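Local coordinates for protein Two-component system sensor histidine kinase (Bacteroides thetaiotaomicron, PDB 3OTT) that probably acts as a two-component sensor histidine kinase, of which this extracellular beta-propeller and beta-sandwich part is an apparent saccharide sensor, at residues 161-167 against 190-196; 180-185 against 222-226; 201-205 against 215-219. Residue numbers count along the deposited sequence, not the author numbering.

All three contacts lie in the first seven-bladed beta-propeller of the extracellular part and share the four-stranded blade of strands 193-199, 204-209, 212-217 and 222-229. Contact 1 sets the middle strands 159-163 and 166-171 of the preceding blade (strands 148-153 to 176-180) against this blade's innermost strand; contact 2 joins the linker after 176-180 to its outermost strand; contact 3 pairs its two middle strands. Centres lie about 13 Å (1 and 2), 12 Å (2 and 3) and 17 Å (1 and 3) apart. Along the chain the segments of contacts 1 and 2 alternate, and contact 3 falls wholly between the two segments of contact 2. Together they trace blade-to-blade packing and the build of one blade.

Contact 1: residues 161-167 against 190-196; sequences VGTYNGL and NLFVNSL
Successive blades of a beta-propeller meet here: the hairpin formed by strands 159-163 and 166-171 rests on the start of strand 193-199, the innermost strand of the next blade. Segments 161-163 and 193-196 run nearly antiparallel, at 155° with axes 5.5 Å apart, and Gly162 lies level with Val193 (CA-CA 4.8 Å). Tyr164 and Asn165 make the two-residue hairpin turn, closed by Thr163 N to Gly166 O at 3.0 Å. Thr163, with chi1 p, accepts from Asn165 N at OG1 (2.9 Å), an ST turn, and OG1 also donates to Gly166 O (3.0 Å). Between the blades, Val193 N donates to Thr163 O at 2.8 Å, almost linearly. Asn165 (chi1 t) brings OD1 within 3.4 Å of Leu191 N in a weak hydrogen bond. The ring of Tyr164 (chi1 t) turns its edge to the face of Phe192 (chi1 m), centroids 5.0 Å apart and planes at 80°, a T-shaped pair, while Asn190 ND2 lies over a face of the tyrosine, 3.4 Å from Tyr164 CZ. Two positions have no room for a side chain: a CB on Gly162 would strike Val193 CG1, and Gly166 has phi/psi of 108/-177, where a CB would jam against the preceding carbonyl. Deeper in, Leu167 CD1 meets Leu196 CD2 at 3.8 Å. Leu167, Val193 and Leu196 all pack on Ile207 of strand 204-209, against which Asn194 and Ser195 form a classic bulge; Asn194 ND2 hydrogen-bonds to Ile234 O of strand 232-239, in the following blade.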
loop_
_atom_site.group_PDB
_atom_site.type_symbol
_atom_site.label_atom_id
_atom_site.label_comp_id
_atom_site.label_asym_id
_atom_site.label_seq_id
_atom_site.Cartn_x
_atom_site.Cartn_y
_atom_site.Cartn_z
ATOM N N VAL B 161 26.981 0.349 9.493
ATOM C CA VAL B 161 28.229 0.431 8.712
ATOM C C VAL B 161 29.233 -0.607 9.247
ATOM O O VAL B 161 29.695 -0.504 10.392
ATOM C CB VAL B 161 28.844 1.858 8.816
ATOM C CG1 VAL B 161 30.224 1.963 8.065
ATOM C CG2 VAL B 161 27.857 2.858 8.356
ATOM N N GLY B 162 29.588 -1.584 8.403
ATOM C CA GLY B 162 30.570 -2.608 8.731
ATOM C C GLY B 162 31.927 -2.218 8.166
ATOM O O GLY B 162 32.064 -1.908 6.979
ATOM N N THR B 163 32.953 -2.274 9.001
ATOM C CA THR B 163 34.265 -1.778 8.656
ATOM C C THR B 163 35.352 -2.831 8.880
ATOM O O THR B 163 35.081 -3.944 9.313
ATOM C CB THR B 163 34.664 -0.503 9.476
ATOM O OG1 THR B 163 35.089 -0.844 10.803
ATOM C CG2 THR B 163 33.573 0.626 9.470
ATOM N N TYR B 164 36.582 -2.447 8.558
ATOM C CA TYR B 164 37.765 -3.225 8.842
ATOM C C TYR B 164 37.839 -3.543 10.354
ATOM O O TYR B 164 38.303 -4.608 10.741
ATOM C CB TYR B 164 38.995 -2.424 8.390
ATOM C CG TYR B 164 40.283 -3.118 8.593
ATOM C CD1 TYR B 164 41.206 -2.646 9.518
ATOM C CD2 TYR B 164 40.586 -4.265 7.890
ATOM C CE1 TYR B 164 42.384 -3.296 9.742
ATOM C CE2 TYR B 164 41.778 -4.929 8.118
ATOM C CZ TYR B 164 42.672 -4.435 9.047
ATOM O OH TYR B 164 43.888 -5.099 9.249
ATOM N N ASN B 165 37.401 -2.617 11.201
ATOM C CA ASN B 165 37.435 -2.896 12.624
ATOM C C ASN B 165 36.068 -2.712 13.292
ATOM O O ASN B 165 35.898 -1.911 14.228
ATOM C CB ASN B 165 38.568 -2.104 13.351
ATOM C CG ASN B 165 38.779 -2.586 14.815
ATOM O OD1 ASN B 165 38.693 -3.798 15.124
ATOM N ND2 ASN B 165 39.034 -1.636 15.711
ATOM N N GLY B 166 35.086 -3.458 12.831
ATOM C CA GLY B 166 33.842 -3.550 13.613
ATOM C C GLY B 166 32.626 -2.834 13.056
ATOM O O GLY B 166 32.655 -2.236 11.957
ATOM N N LEU B 167 31.553 -2.891 13.837
ATOM C CA LEU B 167 30.259 -2.410 13.433
ATOM C C LEU B 167 29.867 -1.179 14.216
ATOM O O LEU B 167 30.084 -1.083 15.430
ATOM C CB LEU B 167 29.245 -3.495 13.696
ATOM C CG LEU B 167 27.799 -3.260 13.267
ATOM C CD1 LEU B 167 27.627 -3.247 11.758
ATOM C CD2 LEU B 167 26.959 -4.342 13.924
ATOM N N ASN B 190 41.504 -6.962 14.671
ATOM C CA ASN B 190 40.317 -6.200 14.317
ATOM C C ASN B 190 39.283 -7.098 13.669
ATOM O O ASN B 190 39.610 -7.931 12.825
ATOM C CB ASN B 190 40.720 -5.096 13.355
ATOM C CG ASN B 190 41.807 -5.537 12.447
ATOM O OD1 ASN B 190 42.959 -5.115 12.598
ATOM N ND2 ASN B 190 41.482 -6.454 11.528
ATOM N N LEU B 191 38.029 -6.937 14.055
ATOM C CA LEU B 191 37.039 -7.758 13.437
ATOM C C LEU B 191 36.494 -7.157 12.126
ATOM O O LEU B 191 35.738 -6.204 12.153
ATOM C CB LEU B 191 35.955 -8.153 14.434
ATOM C CG LEU B 191 35.288 -9.474 14.051
ATOM C CD1 LEU B 191 36.247 -10.701 14.047
ATOM C CD2 LEU B 191 34.122 -9.701 15.020
ATOM N N PHE B 192 36.910 -7.731 10.998
ATOM C CA PHE B 192 36.355 -7.390 9.662
ATOM C C PHE B 192 34.876 -7.588 9.658
ATOM O O PHE B 192 34.428 -8.682 9.894
ATOM C CB PHE B 192 36.791 -8.403 8.558
ATOM C CG PHE B 192 38.204 -8.289 8.092
ATOM C CD1 PHE B 192 38.493 -7.650 6.863
ATOM C CD2 PHE B 192 39.251 -8.913 8.808
ATOM C CE1 PHE B 192 39.821 -7.558 6.358
ATOM C CE2 PHE B 192 40.582 -8.846 8.341
ATOM C CZ PHE B 192 40.874 -8.156 7.098
ATOM N N VAL B 193 34.113 -6.597 9.252
ATOM C CA VAL B 193 32.720 -6.886 9.002
ATOM C C VAL B 193 32.455 -6.804 7.516
ATOM O O VAL B 193 32.315 -5.705 6.971
ATOM C CB VAL B 193 31.787 -5.948 9.771
ATOM C CG1 VAL B 193 30.347 -6.110 9.270
ATOM C CG2 VAL B 193 31.864 -6.220 11.284
ATOM N N ASN B 194 32.361 -7.969 6.868
ATOM C CA ASN B 194 32.236 -8.056 5.417
ATOM C C ASN B 194 30.831 -7.895 4.945
ATOM O O ASN B 194 30.604 -7.567 3.753
ATOM C CB ASN B 194 32.604 -9.444 4.879
ATOM C CG ASN B 194 33.945 -9.920 5.304
ATOM O OD1 ASN B 194 34.953 -9.216 5.163
ATOM N ND2 ASN B 194 33.986 -11.156 5.819
ATOM N N SER B 195 29.853 -8.188 5.806
ATOM C CA SER B 195 28.491 -8.327 5.248
ATOM C C SER B 195 27.390 -8.108 6.279
ATOM O O SER B 195 27.564 -8.528 7.451
ATOM C CB SER B 195 28.332 -9.733 4.641
ATOM O OG SER B 195 27.103 -9.804 3.976
ATOM N N LEU B 196 26.293 -7.473 5.830
ATOM C CA LEU B 196 25.196 -7.053 6.671
ATOM C C LEU B 196 23.897 -7.321 5.977
ATOM O O LEU B 196 23.803 -7.111 4.778
ATOM C CB LEU B 196 25.274 -5.537 6.990
ATOM C CG LEU B 196 26.447 -5.030 7.836
ATOM C CD1 LEU B 196 26.395 -3.462 8.029
ATOM C CD2 LEU B 196 26.461 -5.754 9.153
#

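Contact 2: residues 180-185 against 222-226; sequences IPLPVH and QIKQT
Segment 180-185 leaves strand 176-180 as an extended, irregular chain and passes over strand 222-226, coming closest in backbone at Leu182 to Ile223 and Pro183 to Gln225 (CA-CA 7.2 Å each). At that separation, side chains of 222-226 reach side chains and carbonyls of 180-185. Ile223, chi1 m and chi2 t, points across and has the largest contact area here: its CD1 lies 3.7 Å from Ile180 CG2 and 3.1 Å from Pro181 O, and its CG2 lies 3.5 Å from Pro183 CD and 4.3 Å from Leu182 CD2. Ile180 has the same m,t rotamer, as does Leu182, whose end bends nearer although its CB points sideways. Pro183, C-gamma endo, points its CB toward the strand. Two residues further on, Gln225 also points across; its chi1 of -125° falls between the wells, chi2 is t and chi3 66°, which brings NE2 2.7 Å from Pro183 O to donate a hydrogen bond (N-H...O angle 148°). Beyond the pair, Ile223 rests on Tyr216 and Gln225 on Tyr212 of strand 212-217. Such contact, between the linker leaving one blade's outermost strand and the outer strand of the next, belongs to the solvent-facing rim of a beta-propeller.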
loop_
_atom_site.group_PDB
_atom_site.type_symbol
_atom_site.label_atom_id
_atom_site.label_comp_id
_atom_site.label_asym_id
_atom_site.label_seq_id
_atom_site.Cartn_x
_atom_site.Cartn_y
_atom_site.Cartn_z
ATOM N N ILE B 180 29.036 -0.931 17.978
ATOM C CA ILE B 180 28.273 -2.087 18.465
ATOM C C ILE B 180 29.257 -3.231 18.605
ATOM O O ILE B 180 29.658 -3.827 17.609
ATOM C CB ILE B 180 27.114 -2.541 17.527
ATOM C CG1 ILE B 180 26.077 -1.465 17.405
ATOM C CG2 ILE B 180 26.436 -3.809 18.054
ATOM C CD1 ILE B 180 25.353 -1.543 16.066
ATOM N N PRO B 181 29.670 -3.514 19.843
ATOM C CA PRO B 181 30.721 -4.478 20.140
ATOM C C PRO B 181 30.252 -5.879 19.839
ATOM O O PRO B 181 29.100 -6.187 20.095
ATOM C CB PRO B 181 30.930 -4.324 21.681
ATOM C CG PRO B 181 30.308 -2.952 22.051
ATOM C CD PRO B 181 29.134 -2.870 21.066
ATOM N N LEU B 182 31.131 -6.728 19.330
ATOM C CA LEU B 182 30.711 -8.046 18.889
ATOM C C LEU B 182 31.443 -9.072 19.728
ATOM O O LEU B 182 32.664 -9.076 19.805
ATOM C CB LEU B 182 30.957 -8.242 17.385
ATOM C CG LEU B 182 30.204 -7.300 16.415
ATOM C CD1 LEU B 182 30.866 -7.300 15.045
ATOM C CD2 LEU B 182 28.737 -7.631 16.205
ATOM N N PRO B 183 30.694 -9.922 20.398
ATOM C CA PRO B 183 31.271 -10.827 21.431
ATOM C C PRO B 183 31.969 -12.024 20.781
ATOM O O PRO B 183 31.381 -12.789 20.006
ATOM C CB PRO B 183 30.030 -11.273 22.258
ATOM C CG PRO B 183 28.873 -11.202 21.275
ATOM C CD PRO B 183 29.224 -9.913 20.429
ATOM N N VAL B 184 33.239 -12.168 21.091
ATOM C CA VAL B 184 34.080 -13.131 20.416
ATOM C C VAL B 184 34.884 -13.883 21.494
ATOM O O VAL B 184 35.030 -13.371 22.608
ATOM C CB VAL B 184 35.015 -12.388 19.379
ATOM C CG1 VAL B 184 36.195 -13.241 19.023
ATOM C CG2 VAL B 184 34.228 -11.988 18.123
ATOM N N HIS B 185 35.389 -15.067 21.145
ATOM C CA HIS B 185 36.284 -15.832 22.023
ATOM C C HIS B 185 37.677 -15.220 22.389
ATOM O O HIS B 185 38.125 -15.415 23.504
ATOM C CB HIS B 185 36.415 -17.305 21.588
ATOM C CG HIS B 185 36.954 -18.197 22.680
ATOM N ND1 HIS B 185 38.085 -18.970 22.528
ATOM C CD2 HIS B 185 36.558 -18.365 23.967
ATOM C CE1 HIS B 185 38.334 -19.607 23.658
ATOM N NE2 HIS B 185 37.426 -19.252 24.547
ATOM N N GLN B 222 20.400 -7.077 22.349
ATOM C CA GLN B 222 21.038 -8.414 22.412
ATOM C C GLN B 222 21.845 -8.721 21.130
ATOM O O GLN B 222 21.482 -8.280 20.062
ATOM C CB GLN B 222 20.015 -9.496 22.668
ATOM C CG GLN B 222 19.349 -9.325 24.018
ATOM C CD GLN B 222 18.098 -10.156 24.150
ATOM O OE1 GLN B 222 17.018 -9.740 23.692
ATOM N NE2 GLN B 222 18.222 -11.359 24.760
ATOM N N ILE B 223 22.941 -9.458 21.286
ATOM C CA ILE B 223 23.865 -9.839 20.237
ATOM C C ILE B 223 24.165 -11.341 20.432
ATOM O O ILE B 223 24.636 -11.786 21.480
ATOM C CB ILE B 223 25.179 -9.029 20.242
ATOM C CG1 ILE B 223 24.888 -7.534 19.969
ATOM C CG2 ILE B 223 26.048 -9.443 19.000
ATOM C CD1 ILE B 223 26.031 -6.530 20.479
ATOM N N LYS B 224 23.866 -12.116 19.417
ATOM C CA LYS B 224 23.925 -13.556 19.503
ATOM C C LYS B 224 25.018 -14.036 18.547
ATOM O O LYS B 224 25.113 -13.576 17.415
ATOM C CB LYS B 224 22.580 -14.109 19.099
ATOM C CG LYS B 224 22.362 -15.528 19.479
ATOM C CD LYS B 224 20.996 -16.039 18.968
ATOM C CE LYS B 224 21.146 -17.511 18.554
ATOM N NZ LYS B 224 19.988 -18.045 17.778
ATOM N N GLN B 225 25.865 -14.926 19.044
ATOM C CA GLN B 225 26.866 -15.617 18.237
ATOM C C GLN B 225 26.174 -16.832 17.669
ATOM O O GLN B 225 26.196 -17.909 18.284
ATOM C CB GLN B 225 28.013 -16.065 19.121
ATOM C CG GLN B 225 29.356 -15.627 18.722
ATOM C CD GLN B 225 30.394 -16.243 19.649
ATOM O OE1 GLN B 225 30.592 -17.482 19.659
ATOM N NE2 GLN B 225 31.015 -15.397 20.489
ATOM N N THR B 226 25.533 -16.654 16.523
ATOM C CA THR B 226 24.759 -17.710 15.901
ATOM C C THR B 226 25.585 -18.867 15.307
ATOM O O THR B 226 25.144 -20.007 15.360
ATOM C CB THR B 226 23.859 -17.143 14.796
ATOM O OG1 THR B 226 23.157 -15.990 15.301
ATOM C CG2 THR B 226 22.883 -18.216 14.291
#

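Contact 3: residues 201-205 against 215-219; sequences TRQCV and QYFPS
A thiol serves as hydrogen-bond acceptor: Gln215 NE2 points straight at Cys204 SG, 3.3 Å away with an N-H...S angle of 176°. Cys204 takes chi1 p and Gln215 chi1 m, chi2 t, which carries the amide off the sheet on the side where Cys204 SG projects; Gln215 OE1 is bonded to Thr226 OG1 of the neighbouring outer strand. The Cys204 side chain also packs on the Phe217 ring (chi1 m), its CB 4.1 Å from the centroid in an off-centre CH-pi contact and its SG 5.4 Å from it, an oblique sulfur-aromatic contact. The backbone frame is an antiparallel hairpin, strands 204-209 and 212-217, the two middle strands of a propeller blade. Val205 and Tyr216 are a hydrogen-bonded pair, CA-CA 5.2 Å: Val205 N to Tyr216 O and Tyr216 N to Val205 O are both 2.9 Å, and both side chains lie on the face that meets Tyr160 of the preceding blade. Just before the pairing starts, Gln203 adopts a left-handed conformation (56/47) and with Cys204 faces Asp199 in a G1 bulge. At the bulge the chains have already diverged, and a water bridges them, donating to Gln203 O at 2.7 Å and accepting from Ser219 N at 3.0 Å. Arg202 holds Asp199 in a salt bridge. At this end the second subunit approaches, with Gln203 packing on Gln203 of that chain and Phe217 on its Thr220.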
loop_
_atom_site.group_PDB
_atom_site.type_symbol
_atom_site.label_atom_id
_atom_site.label_comp_id
_atom_site.label_asym_id
_atom_site.label_seq_id
_atom_site.Cartn_x
_atom_site.Cartn_y
_atom_site.Cartn_z
ATOM N N THR B 201 11.580 -10.441 9.500
ATOM C CA THR B 201 10.826 -11.532 10.109
ATOM C C THR B 201 11.469 -11.965 11.415
ATOM O O THR B 201 10.775 -12.193 12.354
ATOM C CB THR B 201 10.734 -12.740 9.191
ATOM O OG1 THR B 201 10.084 -12.331 8.009
ATOM C CG2 THR B 201 9.895 -13.891 9.841
ATOM N N ARG B 202 12.791 -12.069 11.492
ATOM C CA ARG B 202 13.438 -12.320 12.786
ATOM C C ARG B 202 13.665 -11.030 13.564
ATOM O O ARG B 202 14.030 -11.080 14.745
ATOM C CB ARG B 202 14.756 -13.079 12.600
ATOM C CG ARG B 202 14.567 -14.601 12.140
ATOM C CD ARG B 202 15.893 -15.336 11.860
ATOM N NE ARG B 202 15.605 -16.629 11.199
ATOM C CZ ARG B 202 15.515 -16.850 9.872
ATOM N NH1 ARG B 202 15.738 -15.889 8.979
ATOM N NH2 ARG B 202 15.267 -18.075 9.431
ATOM N N GLN B 203 13.459 -9.882 12.919
ATOM C CA GLN B 203 13.740 -8.569 13.541
ATOM C C GLN B 203 15.177 -8.393 14.060
ATOM O O GLN B 203 15.384 -7.956 15.219
ATOM C CB GLN B 203 12.710 -8.256 14.609
ATOM C CG GLN B 203 11.260 -8.317 13.990
ATOM C CD GLN B 203 10.205 -7.977 14.974
ATOM O OE1 GLN B 203 10.172 -8.504 16.121
ATOM N NE2 GLN B 203 9.338 -7.051 14.577
ATOM N N CYS B 204 16.148 -8.757 13.218
ATOM C CA CYS B 204 17.557 -8.617 13.551
ATOM C C CYS B 204 18.292 -8.055 12.354
ATOM O O CYS B 204 17.787 -8.002 11.238
ATOM C CB CYS B 204 18.182 -9.990 13.945
ATOM S SG CYS B 204 18.091 -11.270 12.595
ATOM N N VAL B 205 19.532 -7.703 12.606
ATOM C CA VAL B 205 20.506 -7.499 11.556
ATOM C C VAL B 205 21.499 -8.624 11.660
ATOM O O VAL B 205 22.139 -8.762 12.666
ATOM C CB VAL B 205 21.233 -6.194 11.763
ATOM C CG1 VAL B 205 22.296 -5.980 10.670
ATOM C CG2 VAL B 205 20.236 -5.048 11.739
ATOM N N GLN B 215 23.723 -12.334 15.062
ATOM C CA GLN B 215 22.486 -11.601 14.932
ATOM C C GLN B 215 22.465 -10.508 15.971
ATOM O O GLN B 215 22.641 -10.782 17.150
ATOM C CB GLN B 215 21.338 -12.507 15.247
ATOM C CG GLN B 215 20.974 -13.401 14.145
ATOM C CD GLN B 215 19.923 -14.400 14.570
ATOM O OE1 GLN B 215 20.233 -15.421 15.217
ATOM N NE2 GLN B 215 18.670 -14.126 14.194
ATOM N N TYR B 216 22.170 -9.277 15.561
ATOM C CA TYR B 216 21.981 -8.156 16.508
ATOM C C TYR B 216 20.508 -7.787 16.508
ATOM O O TYR B 216 19.888 -7.742 15.458
ATOM C CB TYR B 216 22.850 -7.004 16.075
ATOM C CG TYR B 216 22.517 -5.664 16.699
ATOM C CD1 TYR B 216 22.837 -5.414 18.036
ATOM C CD2 TYR B 216 21.898 -4.659 15.979
ATOM C CE1 TYR B 216 22.580 -4.233 18.649
ATOM C CE2 TYR B 216 21.581 -3.432 16.635
ATOM C CZ TYR B 216 21.966 -3.243 17.997
ATOM O OH TYR B 216 21.772 -2.079 18.725
ATOM N N PHE B 217 19.947 -7.495 17.678
ATOM C CA PHE B 217 18.494 -7.227 17.783
ATOM C C PHE B 217 18.345 -5.840 18.321
ATOM O O PHE B 217 18.493 -5.624 19.564
ATOM C CB PHE B 217 17.810 -8.214 18.755
ATOM C CG PHE B 217 17.958 -9.639 18.349
ATOM C CD1 PHE B 217 16.999 -10.218 17.535
ATOM C CD2 PHE B 217 19.068 -10.412 18.765
ATOM C CE1 PHE B 217 17.096 -11.580 17.133
ATOM C CE2 PHE B 217 19.189 -11.744 18.363
ATOM C CZ PHE B 217 18.196 -12.340 17.533
ATOM N N PRO B 218 18.050 -4.888 17.433
ATOM C CA PRO B 218 18.003 -3.471 17.832
ATOM C C PRO B 218 16.929 -3.180 18.879
ATOM O O PRO B 218 17.092 -2.259 19.674
ATOM C CB PRO B 218 17.748 -2.692 16.517
ATOM C CG PRO B 218 17.782 -3.740 15.376
ATOM C CD PRO B 218 17.838 -5.116 15.981
ATOM N N SER B 219 15.855 -3.942 18.917
ATOM C CA SER B 219 14.846 -3.700 19.950
ATOM C C SER B 219 15.314 -3.878 21.415
ATOM O O SER B 219 14.710 -3.312 22.305
ATOM C CB SER B 219 13.629 -4.547 19.708
ATOM O OG SER B 219 14.008 -5.884 19.888
HETATM O O HOH W 1 14.856 -6.305 17.320
#